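Local coordinates for 5-formyl-3-hydroxy-2-methylpyridine 4-carboxylate 5-dehydrogenase (PDB 4OM8), which catalyses the NAD(+)-dependent oxidation of a pyridine aldehyde in vitamin B6 breakdown and can also reduce it with NADH, at residues I8-M13 and V28-V33; A36-A41 and V67-D72. All blocks are in the same frame, centred on the assembly; numbering follows the deposited sequence. Where two conformers were deposited one is given.

Overall arrangement
Both contacts lie in the NAD-binding Rossmann domain and share its sheet, in which strand 27-31 runs between strands 4-8 and 66-70. Interaction 1 is the buried one: the glycine-rich turn after strand 4-8 meets the end of strand 27-31, and its chemistry is mixed, apolar packing of Leu-10 and Ile-8 beside backbone amides and a carboxylate that bind each other and the dinucleotide. Interaction 2 lies farther out, partly buried, where helix 35-54 covers edge strand 66-70 through apolar side chains. The two join directly, since Ala-30 pairs through its backbone with Arg-68 and Thr-70. Leu-10 of the turn also touches Ala-41 and Phe-69, linking the cofactor loop to the helix-strand packing.

Interaction 1: I8-M13 and V28-V33; sequences IGLGTM and VVAYDV. With NAD (nicotinamide-adenine-dinucleotide), chain C.
Leu-10 and Tyr-31 bury the most surface here, each in its own way, where the glycine-rich turn after strand 4-8 passes the end of strand 27-31. The leucine lays its CD2 methyl against Ala-30 CB, 3.6 Å away, and Phe-69 and Ala-41 continue the same apolar patch. Tyr-31 works partly through its main chain: its O accepts the N-H of Gly-9 at 2.8 Å in a nearly straight bond (165°), carrying on the parallel pairing of Ile-8 with Tyr-31. Its ring turns an edge to Ile-8, with CD2 4.2 Å from CG2, and that same methyl reaches C2A of the NAD adenine at 3.4 Å. Asp-32 then ties turn and cofactor together. A chi1 of -164° sets its CG anti to the backbone N, and from there the OD2 branch takes the N-H of Leu-10 at 2.8 Å, on the anti side and 16° out of the carboxylate plane. The ribose hydroxyl O3B also donates to OD2 (2.6 Å), while O2B donates to OD1 (2.8 Å), which Ala-34 N holds as well. An alanine in place of Asp-32 would probably leave both ribose hydroxyls and the Leu-10 amide without their acceptor. Farther along, Thr-12 N and Met-13 N bond to the pyrophosphate oxygens O2A and O2N, and a side chain at Gly-11 would collide with O5B. This is the dinucleotide-binding turn of a Rossmann fold. An acid that accepts from both hydroxyls of the adenosine ribose would probably repel the extra phosphate of NADP, consistent with this enzyme's use of NAD.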
# COMPACT_ATOMS: atom_id res chain seq x y z
N ILE A 8 -28.30 -1.88 -10.55
CA ILE A 8 -29.05 -2.99 -9.97
C ILE A 8 -28.30 -3.52 -8.75
O ILE A 8 -27.26 -4.18 -8.89
CB ILE A 8 -29.26 -4.12 -10.98
CG1 ILE A 8 -29.80 -3.57 -12.30
CG2 ILE A 8 -30.14 -5.23 -10.38
CD1 ILE A 8 -31.10 -2.76 -12.18
N GLY A 9 -28.81 -3.20 -7.57
CA GLY A 9 -28.19 -3.63 -6.32
C GLY A 9 -27.67 -2.43 -5.58
O GLY A 9 -26.80 -1.71 -6.09
N LEU A 10 -28.21 -2.21 -4.38
CA LEU A 10 -27.91 -1.01 -3.58
C LEU A 10 -27.38 -1.31 -2.19
O LEU A 10 -27.79 -0.67 -1.22
CB LEU A 10 -29.15 -0.14 -3.44
CG LEU A 10 -29.60 0.67 -4.65
CD1 LEU A 10 -30.96 1.32 -4.35
CD2 LEU A 10 -28.56 1.74 -4.95
N GLY A 11 -26.48 -2.28 -2.09
CA GLY A 11 -25.86 -2.58 -0.80
C GLY A 11 -24.69 -1.66 -0.57
O GLY A 11 -24.76 -0.47 -0.88
N THR A 12 -23.61 -2.21 -0.03
CA THR A 12 -22.40 -1.46 0.27
C THR A 12 -21.92 -0.56 -0.87
O THR A 12 -21.58 0.60 -0.64
CB THR A 12 -21.28 -2.44 0.65
OG1 THR A 12 -21.68 -3.18 1.81
CG2 THR A 12 -19.97 -1.72 0.92
N MET A 13 -21.93 -1.10 -2.09
CA MET A 13 -21.32 -0.38 -3.22
C MET A 13 -22.28 0.53 -3.98
O MET A 13 -21.85 1.30 -4.84
CB MET A 13 -20.71 -1.38 -4.21
CG MET A 13 -19.54 -2.15 -3.65
SD MET A 13 -18.17 -1.06 -3.25
CE MET A 13 -17.54 -0.68 -4.87
N VAL A 28 -29.19 8.80 -13.09
CA VAL A 28 -29.04 7.49 -12.46
C VAL A 28 -30.36 7.05 -11.85
O VAL A 28 -30.96 7.79 -11.07
CB VAL A 28 -27.95 7.52 -11.35
CG1 VAL A 28 -27.82 6.16 -10.67
CG2 VAL A 28 -26.62 7.95 -11.93
N VAL A 29 -30.82 5.85 -12.22
CA VAL A 29 -31.96 5.25 -11.53
C VAL A 29 -31.50 3.92 -10.95
O VAL A 29 -30.88 3.12 -11.64
CB VAL A 29 -33.17 5.07 -12.47
CG1 VAL A 29 -34.38 4.56 -11.69
CG2 VAL A 29 -33.53 6.39 -13.13
N ALA A 30 -31.77 3.69 -9.67
CA ALA A 30 -31.23 2.52 -9.00
C ALA A 30 -32.33 1.68 -8.40
O ALA A 30 -33.36 2.21 -7.94
CB ALA A 30 -30.23 2.93 -7.93
N TYR A 31 -32.10 0.37 -8.39
CA TYR A 31 -33.09 -0.61 -7.98
C TYR A 31 -32.48 -1.63 -7.05
O TYR A 31 -31.32 -1.98 -7.19
CB TYR A 31 -33.67 -1.32 -9.22
CG TYR A 31 -34.43 -2.59 -8.93
CD1 TYR A 31 -35.77 -2.56 -8.55
CD2 TYR A 31 -33.82 -3.84 -9.04
CE1 TYR A 31 -36.48 -3.73 -8.28
CE2 TYR A 31 -34.51 -5.00 -8.78
CZ TYR A 31 -35.83 -4.95 -8.39
OH TYR A 31 -36.50 -6.12 -8.14
N ASP A 32 -33.28 -2.12 -6.10
CA ASP A 32 -32.86 -3.24 -5.28
C ASP A 32 -34.10 -4.08 -5.00
O ASP A 32 -35.20 -3.53 -4.87
CB ASP A 32 -32.22 -2.76 -3.97
CG ASP A 32 -31.42 -3.86 -3.26
OD1 ASP A 32 -32.03 -4.87 -2.84
OD2 ASP A 32 -30.19 -3.70 -3.11
N VAL A 33 -33.93 -5.39 -4.91
CA VAL A 33 -35.02 -6.32 -4.66
C VAL A 33 -35.55 -6.23 -3.22
O VAL A 33 -36.68 -6.65 -2.94
CB VAL A 33 -34.57 -7.77 -4.97
CG1 VAL A 33 -33.63 -8.27 -3.87
CG2 VAL A 33 -35.77 -8.71 -5.13
PA NAD C . -24.05 -6.25 -0.78
O1A NAD C . -24.35 -7.66 -0.28
O2A NAD C . -23.70 -5.15 0.21
O5B NAD C . -25.31 -5.76 -1.65
C5B NAD C . -25.96 -6.61 -2.59
C4B NAD C . -27.34 -6.03 -2.87
O4B NAD C . -27.93 -6.71 -3.97
C3B NAD C . -28.26 -6.20 -1.67
O3B NAD C . -28.79 -4.93 -1.26
C2B NAD C . -29.35 -7.14 -2.18
O2B NAD C . -30.65 -6.91 -1.61
C1B NAD C . -29.33 -6.84 -3.67
N9A NAD C . -29.91 -7.88 -4.54
C8A NAD C . -29.88 -9.21 -4.38
N7A NAD C . -30.50 -9.83 -5.42
C5A NAD C . -30.93 -8.88 -6.26
C6A NAD C . -31.66 -8.83 -7.54
N6A NAD C . -32.07 -9.97 -8.16
N1A NAD C . -31.92 -7.62 -8.07
C2A NAD C . -31.52 -6.48 -7.48
N3A NAD C . -30.86 -6.45 -6.31
C4A NAD C . -30.54 -7.60 -5.67
O3 NAD C . -22.94 -6.41 -1.94
PN NAD C . -21.79 -5.34 -2.32
O1N NAD C . -20.67 -5.42 -1.30
O2N NAD C . -22.37 -3.99 -2.66
O5D NAD C . -21.23 -5.98 -3.68
C5D NAD C . -22.04 -6.08 -4.86
C4D NAD C . -21.14 -6.58 -5.99
O4D NAD C . -20.03 -5.70 -6.08
C3D NAD C . -20.57 -7.96 -5.72
O3D NAD C . -20.36 -8.59 -6.99
C2D NAD C . -19.21 -7.68 -5.10
O2D NAD C . -18.27 -8.72 -5.37
C1D NAD C . -18.80 -6.40 -5.83
N1N NAD C . -17.87 -5.54 -5.09
C2N NAD C . -17.88 -5.44 -3.75
C3N NAD C . -16.98 -4.58 -3.11
C7N NAD C . -16.91 -4.45 -1.61
O7N NAD C . -17.88 -4.66 -0.89
N7N NAD C . -15.73 -4.11 -1.09
C4N NAD C . -16.09 -3.82 -3.86
C5N NAD C . -16.12 -3.94 -5.24
C6N NAD C . -17.03 -4.80 -5.83

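Interaction 2: A36-A41 and V67-D72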
# COMPACT_ATOMS: atom_id res chain seq x y z
N ALA A 36 -35.77 -3.01 2.51
CA ALA A 36 -34.87 -2.59 3.57
C ALA A 36 -33.57 -2.01 3.01
O ALA A 36 -32.99 -1.08 3.58
CB ALA A 36 -34.57 -3.75 4.51
N ALA A 37 -33.11 -2.56 1.89
CA ALA A 37 -31.90 -2.07 1.24
C ALA A 37 -32.08 -0.69 0.62
O ALA A 37 -31.19 0.16 0.69
CB ALA A 37 -31.45 -3.06 0.18
N ILE A 38 -33.24 -0.47 0.01
CA ILE A 38 -33.52 0.82 -0.61
C ILE A 38 -33.56 1.90 0.45
O ILE A 38 -33.00 2.98 0.27
CB ILE A 38 -34.82 0.78 -1.42
CG1 ILE A 38 -34.65 -0.15 -2.62
CG2 ILE A 38 -35.21 2.18 -1.89
CD1 ILE A 38 -35.81 -0.16 -3.60
N GLU A 39 -34.18 1.61 1.59
CA GLU A 39 -34.28 2.56 2.70
C GLU A 39 -32.91 2.90 3.27
O GLU A 39 -32.60 4.06 3.55
CB GLU A 39 -35.18 1.99 3.81
CG GLU A 39 -36.60 1.69 3.37
CD GLU A 39 -37.36 0.87 4.40
OE1 GLU A 39 -36.93 0.83 5.58
OE2 GLU A 39 -38.38 0.25 4.03
N ARG A 40 -32.09 1.87 3.47
CA ARG A 40 -30.74 2.08 3.99
C ARG A 40 -29.93 2.92 3.00
O ARG A 40 -29.13 3.77 3.40
CB ARG A 40 -30.03 0.74 4.25
CG ARG A 40 -30.53 -0.01 5.49
CD ARG A 40 -29.60 -1.16 5.88
NE ARG A 40 -29.56 -2.22 4.87
CZ ARG A 40 -30.40 -3.25 4.83
NH1 ARG A 40 -31.34 -3.38 5.75
NH2 ARG A 40 -30.29 -4.16 3.87
N ALA A 41 -30.16 2.70 1.71
CA ALA A 41 -29.43 3.42 0.68
C ALA A 41 -29.71 4.92 0.69
O ALA A 41 -28.87 5.70 0.27
CB ALA A 41 -29.76 2.83 -0.70
N VAL A 67 -30.17 11.29 -9.01
CA VAL A 67 -30.32 9.92 -8.53
C VAL A 67 -31.76 9.70 -8.10
O VAL A 67 -32.33 10.53 -7.38
CB VAL A 67 -29.41 9.61 -7.33
CG1 VAL A 67 -29.63 8.18 -6.83
CG2 VAL A 67 -27.95 9.83 -7.67
N ARG A 68 -32.35 8.58 -8.53
CA ARG A 68 -33.66 8.15 -8.07
C ARG A 68 -33.64 6.66 -7.77
O ARG A 68 -33.05 5.89 -8.53
CB ARG A 68 -34.74 8.46 -9.12
CG ARG A 68 -36.13 7.98 -8.74
CD ARG A 68 -37.19 8.51 -9.71
NE ARG A 68 -37.06 8.03 -11.09
CZ ARG A 68 -37.60 6.88 -11.52
NH1 ARG A 68 -38.24 6.10 -10.67
NH2 ARG A 68 -37.47 6.51 -12.78
N PHE A 69 -34.27 6.26 -6.67
CA PHE A 69 -34.42 4.86 -6.31
C PHE A 69 -35.83 4.38 -6.67
O PHE A 69 -36.81 5.10 -6.48
CB PHE A 69 -34.18 4.62 -4.81
CG PHE A 69 -32.77 4.90 -4.36
CD1 PHE A 69 -31.72 4.94 -5.25
CD2 PHE A 69 -32.51 5.12 -3.02
CE1 PHE A 69 -30.44 5.19 -4.83
CE2 PHE A 69 -31.22 5.37 -2.58
CZ PHE A 69 -30.19 5.41 -3.49
N THR A 70 -35.92 3.14 -7.13
CA THR A 70 -37.21 2.56 -7.48
C THR A 70 -37.27 1.07 -7.11
O THR A 70 -36.22 0.40 -7.02
CB THR A 70 -37.53 2.74 -8.99
OG1 THR A 70 -38.84 2.24 -9.27
CG2 THR A 70 -36.50 2.00 -9.86
N ASP A 71 -38.48 0.56 -6.88
CA ASP A 71 -38.67 -0.86 -6.57
C ASP A 71 -39.20 -1.63 -7.78
O ASP A 71 -39.66 -2.78 -7.66
CB ASP A 71 -39.62 -1.02 -5.38
CG ASP A 71 -41.07 -0.67 -5.72
OD1 ASP A 71 -41.30 0.11 -6.66
OD2 ASP A 71 -41.98 -1.18 -5.03
N ASP A 72 -39.12 -1.01 -8.96
CA ASP A 72 -39.58 -1.63 -10.20
C ASP A 72 -38.42 -1.69 -11.18
O ASP A 72 -37.94 -0.66 -11.63
CB ASP A 72 -40.76 -0.85 -10.79
CG ASP A 72 -41.38 -1.56 -11.96
OD1 ASP A 72 -40.80 -1.52 -13.06
OD2 ASP A 72 -42.45 -2.18 -11.78
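Phe-69 holds CG beside its backbone N (chi1 -65°), which starts the ring off toward helix 35-54, and Ile-38 answers with an extended chain, chi2 -173°, that carries CD1 out to the strand. The contact belongs to a beta-alpha-beta crossover of the Rossmann fold: strand 27-31 leads into helix 35-54, which packs back over the sheet before the chain enters the neighbouring parallel strand 66-70. Helix segment 36-41 therefore runs nearly antiparallel to strand segment 67-70, at 159°, with their axes 9.5 Å apart at closest approach. The two large side chains pass one another in opposite senses. The branch methyl CG2 of Ile-38 rests on Phe-69 CB at 3.9 Å, while CD1 goes on past the phenylalanine to the backbone, 3.5 Å from Thr-70 O. Asp-71 adds a looser touch through its CB near that same CD1. One turn on, Ala-41 points its short side chain at the strand, and its CB sits 3.5 Å from Phe-69 CE2. Arg-42 and Leu-45 of the helix, Ala-30 of the neighbouring strand and Leu-10 of the glycine-rich loop also touch the ring, so it is packed between helix and sheet. Thr-70 points away from the helix; its OG1 accepts the N-H of Asp-72 at 3.3 Å in an ST turn and is hydrogen-bonded to Asp-75 as well. At the rim of the phenylalanine, Ala-41 O lies in the ring plane, 4.0 Å from Phe-69 CZ.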